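Local coordinates for putative secreted protein (Streptomyces sp. SirexAA-E, PDB 4PEY), which hydrolyses laminarin and laminarioligosaccharides as an exo-beta-1,3-glucanase of glycoside hydrolase family 55, yielding glucose and laminaribiose, at residues N23-P29 against R54-K60; I34-D39 against Y64-Q70; T87-V93 against N114-V120. The protein carries 1 engineered substitution. One frame throughout, in Å; residues are numbered along the deposited sequence.

Contact 1: N23-P29 against R54-K60; sequences NVLVFDP and RYALMFK
The ring of Phe27 lies over one face of the Phe59 ring in an offset stack, with the centroids 4.8 Å apart and the planes inclined by 29°. The overlap is toward the rim rather than centred: Phe27 CD2 comes within 3.5 Å of Phe59 CZ. Registered opposite each other on neighbouring parallel strands, the two rings leave the sheet on the same side, and flat side chains can overlap there. Leu57, the next residue on this face, meets the Phe27 ring at its edge, its CB 4.2 Å from Phe27 CE2. Ile34 and Val41 of helix 34-45 cover the same face, touching Phe59 and Leu25 respectively.

Lys60 closes the end of the strand pair. In the conformer described its chain runs out straight (chi2 -170°), first passing the carbonyl of Phe27, with CG 3.3 Å from Phe27 O, and then lying across Val26, CE standing 3.8 Å from Val26 CG1. The long aliphatic part thus covers the strand end. Nearby Asp28 turns its carboxylate to Ser30, OD1 being hydrogen-bonded to Ser30 OG. On the face that carries Val24 and Val26, Met58 CG stands 4.1 Å from Val24 CG1; an unbranched, flexible thioether chain suits a place where Leu225 and Leu310 from later parts of the chain also pack.

Five backbone hydrogen bonds run between the strands, among them Met58 N to Leu25 O at 2.8 Å. They alternate in direction, as parallel pairing requires, and the strand directions differ by 19°. Strand 55-59 pairs on its other side with strand 75-79, in the same parallel sense. Successive strands stacked in this way build one of the parallel sheets of a right-handed beta-helix; family 55 enzymes have two such domains, and this pair lies at the start of the first.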
loop_
_atom_site.group_PDB
_atom_site.type_symbol
_atom_site.label_atom_id
_atom_site.label_comp_id
_atom_site.label_asym_id
_atom_site.label_seq_id
_atom_site.Cartn_x
_atom_site.Cartn_y
_atom_site.Cartn_z
ATOM N N ASN A 23 19.550 -4.051 12.457
ATOM C CA ASN A 23 18.417 -4.624 11.733
ATOM C C ASN A 23 18.475 -4.351 10.233
ATOM O O ASN A 23 17.574 -4.730 9.488
ATOM C CB ASN A 23 17.097 -4.097 12.297
ATOM C CG ASN A 23 16.866 -4.524 13.728
ATOM O OD1 ASN A 23 17.458 -5.495 14.202
ATOM N ND2 ASN A 23 15.987 -3.807 14.425
ATOM N N VAL A 24 19.528 -3.675 9.793
ATOM C CA VAL A 24 19.774 -3.517 8.370
ATOM C C VAL A 24 20.962 -4.399 8.018
ATOM O O VAL A 24 22.094 -4.133 8.427
ATOM C CB VAL A 24 20.066 -2.053 7.966
ATOM C CG1 VAL A 24 20.292 -1.962 6.465
ATOM C CG2 VAL A 24 18.923 -1.132 8.368
ATOM N N LEU A 25 20.688 -5.474 7.290
ATOM C CA LEU A 25 21.719 -6.418 6.896
ATOM C C LEU A 25 22.190 -6.038 5.505
ATOM O O LEU A 25 21.415 -6.091 4.550
ATOM C CB LEU A 25 21.192 -7.859 6.924
ATOM C CG LEU A 25 20.849 -8.510 8.271
ATOM C CD1 LEU A 25 19.686 -7.829 8.973
ATOM C CD2 LEU A 25 20.541 -9.981 8.075
ATOM N N VAL A 26 23.447 -5.623 5.401
ATOM C CA VAL A 26 24.000 -5.182 4.132
ATOM C C VAL A 26 24.947 -6.240 3.576
ATOM O O VAL A 26 25.883 -6.671 4.251
ATOM C CB VAL A 26 24.736 -3.830 4.271
ATOM C CG1 VAL A 26 25.253 -3.370 2.923
ATOM C CG2 VAL A 26 23.802 -2.774 4.858
ATOM N N PHE A 27 24.685 -6.648 2.340
ATOM C CA PHE A 27 25.452 -7.694 1.668
ATOM C C PHE A 27 26.218 -7.114 0.493
ATOM O O PHE A 27 25.771 -6.154 -0.131
ATOM C CB PHE A 27 24.531 -8.813 1.161
ATOM C CG PHE A 27 23.671 -9.427 2.228
ATOM C CD1 PHE A 27 24.175 -10.418 3.058
ATOM C CD2 PHE A 27 22.361 -9.016 2.401
ATOM C CE1 PHE A 27 23.387 -10.986 4.044
ATOM C CE2 PHE A 27 21.565 -9.585 3.382
ATOM C CZ PHE A 27 22.080 -10.568 4.206
ATOM N N ASP A 28 27.368 -7.701 0.183
ATOM C CA ASP A 28 28.043 -7.390 -1.070
ATOM C C ASP A 28 28.340 -8.717 -1.766
ATOM O O ASP A 28 28.201 -9.771 -1.148
ATOM C CB ASP A 28 29.307 -6.557 -0.827
ATOM C CG ASP A 28 30.433 -7.363 -0.239
ATOM O OD1 ASP A 28 31.188 -7.988 -1.015
ATOM O OD2 ASP A 28 30.570 -7.359 1.002
ATOM N N PRO A 29 28.717 -8.683 -3.057
ATOM C CA PRO A 29 28.900 -9.958 -3.762
ATOM C C PRO A 29 29.943 -10.894 -3.141
ATOM O O PRO A 29 29.926 -12.086 -3.451
ATOM C CB PRO A 29 29.337 -9.514 -5.162
ATOM C CG PRO A 29 28.672 -8.197 -5.340
ATOM C CD PRO A 29 28.752 -7.538 -3.989
ATOM N N ARG A 54 11.911 -6.751 13.015
ATOM C CA ARG A 54 11.906 -6.017 11.746
ATOM C C ARG A 54 13.258 -6.163 11.062
ATOM O O ARG A 54 14.287 -6.041 11.724
ATOM C CB ARG A 54 11.622 -4.525 11.974
ATOM C CG ARG A 54 10.284 -4.199 12.624
ATOM C CD ARG A 54 9.149 -4.503 11.668
ATOM N NE ARG A 54 7.857 -4.001 12.139
ATOM C CZ ARG A 54 7.023 -4.674 12.930
ATOM N NH1 ARG A 54 7.348 -5.879 13.385
ATOM N NH2 ARG A 54 5.863 -4.132 13.286
ATOM N N TYR A 55 13.267 -6.369 9.744
ATOM C CA TYR A 55 14.522 -6.565 9.016
ATOM C C TYR A 55 14.529 -5.891 7.665
ATOM O O TYR A 55 13.550 -6.004 6.911
ATOM C CB TYR A 55 14.806 -8.054 8.788
ATOM C CG TYR A 55 14.955 -8.874 10.035
ATOM C CD1 TYR A 55 13.850 -9.476 10.624
ATOM C CD2 TYR A 55 16.199 -9.069 10.613
ATOM C CE1 TYR A 55 13.978 -10.233 11.759
ATOM C CE2 TYR A 55 16.339 -9.832 11.751
ATOM C CZ TYR A 55 15.226 -10.411 12.317
ATOM O OH TYR A 55 15.358 -11.175 13.453
ATOM N N ALA A 56 15.648 -5.241 7.334
ATOM C CA ALA A 56 15.886 -4.783 5.965
ATOM C C ALA A 56 17.100 -5.505 5.411
ATOM O O ALA A 56 18.156 -5.527 6.049
ATOM C CB ALA A 56 16.092 -3.269 5.903
ATOM N N LEU A 57 16.940 -6.110 4.236
ATOM C CA LEU A 57 18.031 -6.787 3.536
ATOM C C LEU A 57 18.444 -5.900 2.368
ATOM O O LEU A 57 17.639 -5.619 1.477
ATOM C CB LEU A 57 17.602 -8.172 3.036
ATOM C CG LEU A 57 16.846 -9.048 4.043
ATOM C CD1 LEU A 57 16.373 -10.340 3.385
ATOM C CD2 LEU A 57 17.712 -9.333 5.270
ATOM N N MET A 58 19.692 -5.443 2.375
ATOM C CA MET A 58 20.174 -4.491 1.379
ATOM C C MET A 58 21.368 -5.060 0.636
ATOM O O MET A 58 22.313 -5.532 1.259
ATOM C CB MET A 58 20.555 -3.167 2.047
ATOM C CG MET A 58 19.366 -2.363 2.542
ATOM S SD MET A 58 18.492 -1.629 1.153
ATOM C CE MET A 58 17.348 -0.540 1.988
ATOM N N PHE A 59 21.329 -5.001 -0.687
ATOM C CA PHE A 59 22.381 -5.595 -1.500
ATOM C C PHE A 59 23.140 -4.551 -2.310
ATOM O O PHE A 59 22.548 -3.828 -3.118
ATOM C CB PHE A 59 21.774 -6.655 -2.428
ATOM C CG PHE A 59 21.303 -7.890 -1.706
ATOM C CD1 PHE A 59 20.137 -7.878 -0.948
ATOM C CD2 PHE A 59 22.034 -9.066 -1.781
ATOM C CE1 PHE A 59 19.718 -9.017 -0.273
ATOM C CE2 PHE A 59 21.619 -10.201 -1.121
ATOM C CZ PHE A 59 20.462 -10.179 -0.360
ATOM N N LYS A 60 24.451 -4.474 -2.084
ATOM C CA LYS A 60 25.306 -3.552 -2.834
ATOM C C LYS A 60 25.336 -3.938 -4.311
ATOM O O LYS A 60 25.137 -5.109 -4.662
ATOM C CB LYS A 60 26.729 -3.536 -2.266
ATOM C CG LYS A 60 26.819 -3.094 -0.819
ATOM C CD LYS A 60 28.266 -2.867 -0.398
ATOM C CE LYS A 60 28.332 -2.268 0.994
ATOM N NZ LYS A 60 29.723 -1.889 1.376
#

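Contact 2: I34-D39 against Y64-Q70; sequences IQGKVD and YNDINAQ. With BGC (beta-D-glucopyranose), chain C.
Gln35 uses its side-chain amide to grip the backbone of Asn68 at two points, much as a neighbouring strand would. Helix 34-45 is thereby tied to strand 67-70 of the right-handed beta-helix; the axes of 34-39 and 67-70 run nearly parallel, 8.2 Å apart. Asn68 N gives a straight bond of 2.7 Å to Gln35 OE1, arriving in the carbonyl plane on a lone pair. Gln35 NE2 returns a bond of 3.0 Å to Asn68 O, approaching from above that carbonyl's plane. CG lies opposite the backbone N (chi1 -178°) and the chain bends at chi2, which swings the amide down to the strand; glutamine supplies both the reach and the paired donor and acceptor. Asp39, one helical turn on, receives weak bonds from the same NE2.

Apolar contacts flank this clasp. Ile34 CD1 touches the edge of the Tyr64 ring, 3.6 Å from CD2, and Val38 CG1 rests 3.9 Å from Ala69 CB, where a small methyl lets the helix sit close. Asn68 and Gln70 belong to a glycan-binding pocket. One water donates to both Asp39 OD1 and Asn68 O while accepting from Gln70 NE2 at 3.0 Å.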
loop_
_atom_site.group_PDB
_atom_site.type_symbol
_atom_site.label_atom_id
_atom_site.label_comp_id
_atom_site.label_asym_id
_atom_site.label_seq_id
_atom_site.Cartn_x
_atom_site.Cartn_y
_atom_site.Cartn_z
ATOM N N ILE A 34 25.613 -15.664 2.112
ATOM C CA ILE A 34 24.427 -14.830 1.983
ATOM C C ILE A 34 23.166 -15.674 2.117
ATOM O O ILE A 34 22.224 -15.293 2.816
ATOM C CB ILE A 34 24.409 -14.081 0.636
ATOM C CG1 ILE A 34 25.592 -13.114 0.566
ATOM C CG2 ILE A 34 23.090 -13.338 0.445
ATOM C CD1 ILE A 34 25.673 -12.349 -0.732
ATOM N N GLN A 35 23.147 -16.825 1.453
ATOM C CA GLN A 35 21.962 -17.676 1.475
ATOM C C GLN A 35 21.624 -18.112 2.899
ATOM O O GLN A 35 20.462 -18.076 3.308
ATOM C CB GLN A 35 22.152 -18.902 0.578
ATOM C CG GLN A 35 20.917 -19.798 0.534
ATOM C CD GLN A 35 19.741 -19.135 -0.166
ATOM O OE1 GLN A 35 19.778 -18.909 -1.372
ATOM N NE2 GLN A 35 18.696 -18.821 0.587
ATOM N N GLY A 36 22.645 -18.500 3.656
ATOM C CA GLY A 36 22.450 -18.900 5.039
ATOM C C GLY A 36 21.882 -17.773 5.885
ATOM O O GLY A 36 20.991 -17.984 6.708
ATOM N N LYS A 37 22.398 -16.566 5.677
ATOM C CA LYS A 37 21.959 -15.409 6.446
ATOM C C LYS A 37 20.518 -15.025 6.136
ATOM O O LYS A 37 19.737 -14.729 7.045
ATOM C CB LYS A 37 22.899 -14.228 6.193
ATOM C CG LYS A 37 24.253 -14.436 6.841
ATOM C CD LYS A 37 25.342 -13.547 6.264
ATOM C CE LYS A 37 26.686 -13.884 6.905
ATOM N NZ LYS A 37 27.822 -13.185 6.249
ATOM N N VAL A 38 20.156 -15.041 4.857
ATOM C CA VAL A 38 18.798 -14.691 4.462
ATOM C C VAL A 38 17.808 -15.786 4.891
ATOM O O VAL A 38 16.675 -15.494 5.273
ATOM C CB VAL A 38 18.728 -14.427 2.940
ATOM C CG1 VAL A 38 17.299 -14.269 2.468
ATOM C CG2 VAL A 38 19.540 -13.187 2.600
ATOM N N ASP A 39 18.250 -17.041 4.868
ATOM C CA ASP A 39 17.420 -18.146 5.349
ATOM C C ASP A 39 17.180 -18.050 6.856
ATOM O O ASP A 39 16.100 -18.392 7.341
ATOM C CB ASP A 39 18.058 -19.501 5.020
ATOM C CG ASP A 39 17.829 -19.929 3.584
ATOM O OD1 ASP A 39 16.918 -19.377 2.927
ATOM O OD2 ASP A 39 18.558 -20.836 3.119
ATOM N N TYR A 64 24.823 -11.505 -7.880
ATOM C CA TYR A 64 24.688 -12.491 -6.823
ATOM C C TYR A 64 24.207 -13.794 -7.415
ATOM O O TYR A 64 23.270 -13.801 -8.209
ATOM C CB TYR A 64 23.714 -12.001 -5.748
ATOM C CG TYR A 64 24.194 -10.739 -5.073
ATOM C CD1 TYR A 64 23.953 -9.488 -5.640
ATOM C CD2 TYR A 64 24.906 -10.798 -3.882
ATOM C CE1 TYR A 64 24.407 -8.330 -5.038
ATOM C CE2 TYR A 64 25.357 -9.638 -3.263
ATOM C CZ TYR A 64 25.106 -8.411 -3.847
ATOM O OH TYR A 64 25.559 -7.260 -3.246
ATOM N N ASN A 65 24.855 -14.891 -7.034
ATOM C CA ASN A 65 24.515 -16.200 -7.566
ATOM C C ASN A 65 23.961 -17.124 -6.499
ATOM O O ASN A 65 24.181 -16.906 -5.301
ATOM C CB ASN A 65 25.741 -16.834 -8.212
ATOM C CG ASN A 65 26.303 -15.984 -9.319
ATOM O OD1 ASN A 65 25.645 -15.775 -10.329
ATOM N ND2 ASN A 65 27.521 -15.480 -9.133
ATOM N N ASP A 66 23.248 -18.154 -6.948
ATOM C CA ASP A 66 22.786 -19.226 -6.068
ATOM C C ASP A 66 21.979 -18.679 -4.909
ATOM O O ASP A 66 22.163 -19.085 -3.762
ATOM C CB ASP A 66 23.977 -20.030 -5.544
ATOM C CG ASP A 66 24.933 -20.428 -6.651
ATOM O OD1 ASP A 66 24.511 -21.177 -7.553
ATOM O OD2 ASP A 66 26.103 -19.987 -6.626
ATOM N N ILE A 67 21.083 -17.751 -5.206
ATOM C CA ILE A 67 20.304 -17.138 -4.144
ATOM C C ILE A 67 18.806 -17.347 -4.349
ATOM O O ILE A 67 18.275 -17.100 -5.423
ATOM C CB ILE A 67 20.624 -15.627 -4.028
ATOM C CG1 ILE A 67 19.831 -14.991 -2.884
ATOM C CG2 ILE A 67 20.399 -14.898 -5.358
ATOM C CD1 ILE A 67 20.211 -13.564 -2.636
ATOM N N ASN A 68 18.143 -17.863 -3.318
ATOM C CA ASN A 68 16.692 -17.876 -3.263
ATOM C C ASN A 68 16.320 -17.169 -1.981
ATOM O O ASN A 68 16.320 -17.764 -0.898
ATOM C CB ASN A 68 16.112 -19.299 -3.307
ATOM C CG ASN A 68 14.585 -19.307 -3.343
ATOM O OD1 ASN A 68 13.950 -18.262 -3.541
ATOM N ND2 ASN A 68 13.988 -20.481 -3.151
ATOM N N ALA A 69 16.061 -15.873 -2.099
ATOM C CA ALA A 69 15.745 -15.059 -0.938
ATOM C C ALA A 69 14.256 -15.152 -0.652
ATOM O O ALA A 69 13.451 -14.471 -1.293
ATOM C CB ALA A 69 16.175 -13.602 -1.164
ATOM N N GLN A 70 13.887 -16.012 0.294
ATOM C CA GLN A 70 12.492 -16.128 0.694
ATOM C C GLN A 70 12.196 -15.015 1.675
ATOM O O GLN A 70 12.942 -14.815 2.642
ATOM C CB GLN A 70 12.199 -17.493 1.319
ATOM C CG GLN A 70 12.316 -18.656 0.338
ATOM C CD GLN A 70 11.951 -19.983 0.975
ATOM O OE1 GLN A 70 10.775 -20.313 1.119
ATOM N NE2 GLN A 70 12.964 -20.750 1.364
HETATM C C2 BGC C . 8.857 -22.622 -1.881
HETATM C C3 BGC C . 10.244 -22.762 -2.488
HETATM C C4 BGC C . 11.270 -22.977 -1.383
HETATM C C5 BGC C . 10.853 -24.119 -0.459
HETATM C C6 BGC C . 11.810 -24.207 0.728
HETATM C C1 BGC C . 8.564 -23.848 -1.024
HETATM O O2 BGC C . 7.891 -22.477 -2.902
HETATM O O3 BGC C . 10.559 -21.588 -3.205
HETATM O O4 BGC C . 12.533 -23.251 -1.949
HETATM O O5 BGC C . 9.530 -23.933 0.007
HETATM O O6 BGC C . 11.435 -25.283 1.557
HETATM O O HOH W 1 14.518 -13.475 4.521
HETATM O O HOH W 2 15.588 -17.073 2.389
HETATM O O HOH W 3 15.742 -20.210 0.433
#

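Contact 3: T87-V93 against N114-V120. With BGC (beta-D-glucopyranose), chain B.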
loop_
_atom_site.group_PDB
_atom_site.type_symbol
_atom_site.label_atom_id
_atom_site.label_comp_id
_atom_site.label_asym_id
_atom_site.label_seq_id
_atom_site.Cartn_x
_atom_site.Cartn_y
_atom_site.Cartn_z
ATOM N N THR A 87 22.027 -4.225 -9.613
ATOM C CA THR A 87 22.046 -5.261 -8.583
ATOM C C THR A 87 21.245 -6.450 -9.078
ATOM O O THR A 87 20.014 -6.429 -9.048
ATOM C CB THR A 87 21.465 -4.757 -7.238
ATOM O OG1 THR A 87 22.026 -3.473 -6.932
ATOM C CG2 THR A 87 21.810 -5.718 -6.113
ATOM N N THR A 88 21.948 -7.481 -9.538
ATOM C CA THR A 88 21.308 -8.590 -10.227
ATOM C C THR A 88 21.434 -9.886 -9.433
ATOM O O THR A 88 22.523 -10.249 -8.984
ATOM C CB THR A 88 21.914 -8.790 -11.635
ATOM O OG1 THR A 88 21.674 -7.621 -12.431
ATOM C CG2 THR A 88 21.287 -9.997 -12.329
ATOM N N PHE A 89 20.306 -10.566 -9.254
ATOM C CA PHE A 89 20.282 -11.899 -8.657
ATOM C C PHE A 89 20.161 -12.943 -9.748
ATOM O O PHE A 89 19.203 -12.910 -10.531
ATOM C CB PHE A 89 19.086 -12.102 -7.709
ATOM C CG PHE A 89 19.172 -11.371 -6.390
ATOM C CD1 PHE A 89 20.184 -10.464 -6.115
ATOM C CD2 PHE A 89 18.208 -11.607 -5.419
ATOM C CE1 PHE A 89 20.235 -9.807 -4.887
ATOM C CE2 PHE A 89 18.247 -10.955 -4.199
ATOM C CZ PHE A 89 19.260 -10.052 -3.931
ATOM N N ASN A 90 21.113 -13.867 -9.809
ATOM C CA ASN A 90 20.873 -15.113 -10.507
ATOM C C ASN A 90 20.200 -16.012 -9.491
ATOM O O ASN A 90 20.847 -16.668 -8.669
ATOM C CB ASN A 90 22.165 -15.685 -11.072
ATOM C CG ASN A 90 22.694 -14.837 -12.197
ATOM O OD1 ASN A 90 21.929 -14.424 -13.078
ATOM N ND2 ASN A 90 23.980 -14.520 -12.155
ATOM N N GLY A 91 18.873 -15.962 -9.515
ATOM C CA GLY A 91 18.064 -16.520 -8.453
ATOM C C GLY A 91 16.783 -15.731 -8.285
ATOM O O GLY A 91 16.344 -15.056 -9.215
ATOM N N ASP A 92 16.199 -15.804 -7.086
ATOM C CA ASP A 92 14.812 -15.415 -6.882
ATOM C C ASP A 92 14.610 -14.561 -5.639
ATOM O O ASP A 92 15.379 -14.645 -4.672
ATOM C CB ASP A 92 13.918 -16.658 -6.760
ATOM C CG ASP A 92 13.906 -17.518 -8.021
ATOM O OD1 ASP A 92 14.985 -17.976 -8.467
ATOM O OD2 ASP A 92 12.802 -17.755 -8.554
ATOM N N VAL A 93 13.559 -13.751 -5.672
ATOM C CA VAL A 93 13.018 -13.125 -4.475
ATOM C C VAL A 93 11.608 -13.698 -4.326
ATOM O O VAL A 93 10.684 -13.329 -5.056
ATOM C CB VAL A 93 13.012 -11.583 -4.573
ATOM C CG1 VAL A 93 12.268 -10.980 -3.406
ATOM C CG2 VAL A 93 14.444 -11.055 -4.605
ATOM N N ASN A 114 14.138 -2.359 -6.517
ATOM C CA ASN A 114 15.427 -1.962 -7.105
ATOM C C ASN A 114 16.409 -3.119 -7.290
ATOM O O ASN A 114 17.608 -2.997 -7.005
ATOM C CB ASN A 114 16.064 -0.849 -6.250
ATOM C CG ASN A 114 17.141 -0.073 -7.002
ATOM O OD1 ASN A 114 17.078 0.070 -8.224
ATOM N ND2 ASN A 114 18.131 0.439 -6.269
ATOM N N LEU A 115 15.886 -4.231 -7.795
ATOM C CA LEU A 115 16.683 -5.413 -8.116
ATOM C C LEU A 115 16.343 -5.928 -9.502
ATOM O O LEU A 115 15.201 -5.790 -9.961
ATOM C CB LEU A 115 16.438 -6.539 -7.103
ATOM C CG LEU A 115 16.874 -6.331 -5.656
ATOM C CD1 LEU A 115 16.165 -7.316 -4.753
ATOM C CD2 LEU A 115 18.379 -6.492 -5.539
ATOM N N ALA A 116 17.325 -6.547 -10.154
ATOM C CA ALA A 116 17.063 -7.342 -11.352
ATOM C C ALA A 116 17.118 -8.824 -10.977
ATOM O O ALA A 116 18.017 -9.250 -10.238
ATOM C CB ALA A 116 18.064 -7.024 -12.458
ATOM N N LEU A 117 16.143 -9.596 -11.451
ATOM C CA LEU A 117 16.042 -11.015 -11.108
ATOM C C LEU A 117 16.138 -11.895 -12.348
ATOM O O LEU A 117 15.474 -11.641 -13.360
ATOM C CB LEU A 117 14.726 -11.315 -10.388
ATOM C CG LEU A 117 14.389 -10.455 -9.177
ATOM C CD1 LEU A 117 13.043 -10.890 -8.616
ATOM C CD2 LEU A 117 15.472 -10.549 -8.108
ATOM N N ASN A 118 16.972 -12.924 -12.248
ATOM C CA ASN A 118 17.110 -13.962 -13.265
ATOM C C ASN A 118 16.650 -15.279 -12.628
ATOM O O ASN A 118 17.478 -16.059 -12.151
ATOM C CB ASN A 118 18.568 -14.041 -13.751
ATOM C CG ASN A 118 18.765 -15.023 -14.896
ATOM O OD1 ASN A 118 17.835 -15.328 -15.647
ATOM N ND2 ASN A 118 19.996 -15.510 -15.044
ATOM N N PRO A 119 15.318 -15.502 -12.562
ATOM C CA PRO A 119 14.784 -16.591 -11.720
ATOM C C PRO A 119 15.188 -17.984 -12.206
ATOM O O PRO A 119 15.250 -18.219 -13.420
ATOM C CB PRO A 119 13.262 -16.391 -11.796
ATOM C CG PRO A 119 13.033 -15.609 -13.045
ATOM C CD PRO A 119 14.249 -14.730 -13.219
ATOM N N VAL A 120 15.432 -18.896 -11.264
ATOM C CA VAL A 120 16.090 -20.161 -11.596
ATOM C C VAL A 120 15.274 -21.050 -12.554
ATOM O O VAL A 120 15.858 -21.760 -13.373
ATOM C CB VAL A 120 16.453 -20.963 -10.307
ATOM C CG1 VAL A 120 15.218 -21.508 -9.627
ATOM C CG2 VAL A 120 17.416 -22.097 -10.629
HETATM C C2 BGC B . 9.756 -20.820 -5.423
HETATM C C3 BGC B . 9.947 -21.060 -6.916
HETATM C C4 BGC B . 11.428 -21.226 -7.266
HETATM C C5 BGC B . 12.102 -22.220 -6.325
HETATM C C6 BGC B . 13.611 -22.251 -6.532
HETATM C C1 BGC B . 10.488 -21.900 -4.636
HETATM O O2 BGC B . 8.376 -20.827 -5.095
HETATM O O3 BGC B . 9.394 -19.980 -7.626
HETATM O O4 BGC B . 11.558 -21.687 -8.597
HETATM O O5 BGC B . 11.856 -21.870 -4.981
HETATM O O6 BGC B . 14.146 -23.443 -6.001
HETATM O O HOH W 4 20.092 -1.746 -7.846
#
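Val93 CG2 packs 3.7 Å from Leu117 CD2, the valine methyl meeting the leucine roughly square on in the apolar centre of this contact. Here neighbouring coils of the right-handed beta-helix stack, and their inward side chains fill the core. The same Leu117 methyl lies against Phe89 CB, while Leu115 CD2 reaches Phe89 CE1 at 3.9 Å and Thr87 CG2 at 3.6 Å. The two methyls of Leu115 part, CD2 to Phe89 and CD1 to Val93, so a branched side chain can bridge ring and valine; beyond them Ile77 of strand 75-79 joins the cluster.

Strands 87-89 and 116-118 are joined in parallel by backbone bonds, including Phe89 N to Ala116 O. On the opposite face from Phe89, Asn118 extends its amide (CG opposite the backbone N, chi1 -175°) so that ND2 donates to Asn90 OD1 at 3.0 Å. The amide planes stand 76° apart. Asn90 links three coils, accepting from Asn118 at OD1 and donating to Asn65 OD1 through ND2; an amide supplies both roles.

The chain turns a corner at Asn90 and Gly91; at the backbone angles of Gly91 (phi 148°) a CB would press against the preceding carbonyl. After the corner, Asp92 OD1 accepts a hydrogen bond from Val120 N, 3.0 Å away, on the syn side of the carboxylate. With an alanine here, Val120 N would probably lose this acceptor and the loop at Pro119 and Val120, beside the bound sugar, its tether. The second carboxylate oxygen, Asp92 OD2, lies 3.9 Å from C4 of the BGC of chain B.

In the fold
From the N terminus, residues 23-29 and then 34-39 pass before either finds its partner; 54-60 closes contact 1 around helix 34-45, after which the segment 64-70 closes contact 2. The two loops therefore cross, binding the first strand, the helix and the following coil into one unit, with Tyr64 touching Asp28 and Pro29. Contact 3 follows in series, opening at 87-93 and closing at 114-120 one coil later. It joins contact 2 through Tyr64 O and Asn90 N, and contact 1 where Phe59 meets Phe89 edge-to-face. Contacts 2 and 3 also border adjacent, linked glucose units of one bound oligosaccharide, in a pocket away from the active site.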